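Local coordinates for uncharacterized protein AsqI (Emericella nidulans, PDB 5YY3) that is a zinc-dependent cyclopenase of the tyrosinase family, converting 4'-methoxycyclopenin into 4'-methoxyviridicatin with loss of methyl isocyanate during aspoquinolone biosynthesis, at residues Ile60-Val65 with Asn113-Arg118. Sequence-based numbering, arbitrary orientation.
Sequences IFALPV and NPELMR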
# COMPACT_ATOMS: atom_id res chain seq x y z
N ILE A 60 -36.74 24.60 -18.99
CA ILE A 60 -36.12 25.64 -18.18
C ILE A 60 -34.85 25.11 -17.50
O ILE A 60 -33.79 25.71 -17.60
CB ILE A 60 -37.11 26.20 -17.12
CG1 ILE A 60 -38.30 26.88 -17.81
CG2 ILE A 60 -36.40 27.17 -16.18
CD1 ILE A 60 -39.44 27.24 -16.88
N PHE A 61 -34.97 23.96 -16.83
CA PHE A 61 -33.83 23.35 -16.15
C PHE A 61 -32.67 22.98 -17.08
O PHE A 61 -31.54 22.78 -16.62
CB PHE A 61 -34.29 22.11 -15.39
CG PHE A 61 -34.78 22.41 -14.01
CD1 PHE A 61 -36.04 22.95 -13.82
CD2 PHE A 61 -33.99 22.17 -12.91
CE1 PHE A 61 -36.51 23.24 -12.55
CE2 PHE A 61 -34.44 22.45 -11.64
CZ PHE A 61 -35.70 23.00 -11.45
N ALA A 62 -32.95 22.90 -18.38
CA ALA A 62 -31.93 22.57 -19.36
C ALA A 62 -31.19 23.80 -19.89
O ALA A 62 -30.16 23.67 -20.57
CB ALA A 62 -32.56 21.80 -20.52
N LEU A 63 -31.70 24.99 -19.59
CA LEU A 63 -31.15 26.20 -20.17
C LEU A 63 -29.69 26.45 -19.77
O LEU A 63 -29.37 26.57 -18.59
CB LEU A 63 -32.00 27.40 -19.77
CG LEU A 63 -33.31 27.50 -20.56
CD1 LEU A 63 -34.11 28.70 -20.10
CD2 LEU A 63 -33.00 27.58 -22.06
N PRO A 64 -28.81 26.56 -20.78
CA PRO A 64 -27.37 26.79 -20.58
C PRO A 64 -27.04 28.24 -20.22
O PRO A 64 -27.65 29.17 -20.75
CB PRO A 64 -26.78 26.42 -21.94
CG PRO A 64 -27.85 26.83 -22.91
CD PRO A 64 -29.16 26.52 -22.21
N VAL A 65 -26.07 28.42 -19.34
CA VAL A 65 -25.58 29.76 -19.04
C VAL A 65 -24.76 30.27 -20.21
O VAL A 65 -23.80 29.61 -20.62
CB VAL A 65 -24.72 29.79 -17.75
CG1 VAL A 65 -23.95 31.12 -17.65
CG2 VAL A 65 -25.59 29.55 -16.52
N ASN A 113 -29.97 34.86 -15.23
CA ASN A 113 -29.10 33.69 -15.23
C ASN A 113 -29.89 32.39 -15.02
O ASN A 113 -30.62 32.27 -14.03
CB ASN A 113 -28.02 33.85 -14.15
CG ASN A 113 -27.00 32.73 -14.15
OD1 ASN A 113 -27.32 31.58 -13.83
ND2 ASN A 113 -25.76 33.06 -14.49
N PRO A 114 -29.74 31.41 -15.95
CA PRO A 114 -30.46 30.13 -15.91
C PRO A 114 -30.14 29.28 -14.69
O PRO A 114 -31.00 28.54 -14.23
CB PRO A 114 -29.98 29.42 -17.19
CG PRO A 114 -29.42 30.47 -18.05
CD PRO A 114 -28.86 31.51 -17.13
N GLU A 115 -28.92 29.36 -14.18
CA GLU A 115 -28.54 28.62 -12.98
C GLU A 115 -29.28 29.21 -11.80
O GLU A 115 -29.79 28.48 -10.94
CB GLU A 115 -27.03 28.66 -12.75
CG GLU A 115 -26.54 27.93 -11.50
CD GLU A 115 -26.79 26.43 -11.54
OE1 GLU A 115 -26.62 25.82 -12.62
OE2 GLU A 115 -27.11 25.85 -10.49
N LEU A 116 -29.35 30.53 -11.77
CA LEU A 116 -30.14 31.22 -10.76
C LEU A 116 -31.58 30.74 -10.87
O LEU A 116 -32.20 30.40 -9.86
CB LEU A 116 -30.04 32.74 -10.94
CG LEU A 116 -30.64 33.65 -9.86
CD1 LEU A 116 -30.06 35.04 -9.98
CD2 LEU A 116 -32.18 33.71 -9.93
N MET A 117 -32.10 30.71 -12.09
CA MET A 117 -33.48 30.28 -12.31
C MET A 117 -33.71 28.84 -11.85
O MET A 117 -34.75 28.54 -11.27
CB MET A 117 -33.87 30.42 -13.78
CG MET A 117 -35.34 30.13 -14.04
SD MET A 117 -36.40 31.15 -13.00
CE MET A 117 -37.69 30.00 -12.66
N ARG A 118 -32.75 27.96 -12.11
CA ARG A 118 -32.89 26.55 -11.71
C ARG A 118 -33.08 26.41 -10.22
O ARG A 118 -33.95 25.66 -9.77
CB ARG A 118 -31.69 25.72 -12.16
CG ARG A 118 -31.92 25.06 -13.48
CD ARG A 118 -30.72 24.27 -13.94
NE ARG A 118 -30.24 24.81 -15.20
CZ ARG A 118 -29.14 25.51 -15.28
NH1 ARG A 118 -28.42 25.70 -14.18
NH2 ARG A 118 -28.74 26.00 -16.44
O HOH W 1 -33.23 28.10 -16.41
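Start at Ile60, near the end of helix 53-61: its CG2 packs on Met117 CG at 3.8 Å, and Leu108 of helix 97-109 touches both side chains, so three helices share this apolar patch. Ile60 O accepts a backbone hydrogen bond from Leu63 N (3.0 Å) as the chain turns, and also accepts from a water (Ile60 O to water O, 2.7 Å) that donates in turn to Pro114 O at 3.1 Å. Phe61 lays its ring by the stem of Arg118, Phe61 CD2 lying 3.6 Å from Arg118 CG, while Phe61 O receives a weak hydrogen bond from Arg118 NE (2.8 Å). Past the turn, Leu63 O lies 2.3 Å from Arg118 NH2, a hydrogen bond modelled very short, and Leu63 CB rests 3.8 Å from Pro114 CB. Val65 closes the run, its CG2 3.9 Å from Pro114 CD, over the first turn of helix 114-127. That turn is N-capped by Asn113, whose OD1 accepts from Leu116 N at 3.1 Å and, weakly, from Glu115 N; its ND2 binds Thr381 and the carbonyl of Lys70. Although one bond is weak and the other very short, the guanidinium edge facing two carbonyls is consistent with Arg118 joining the chain around Phe61-Leu63 to helix 114-127, in the part related to the copper-containing domain of hemocyanins, which here carries zinc, about 11 Å separating the side chains of Glu115 and zinc ligand His190.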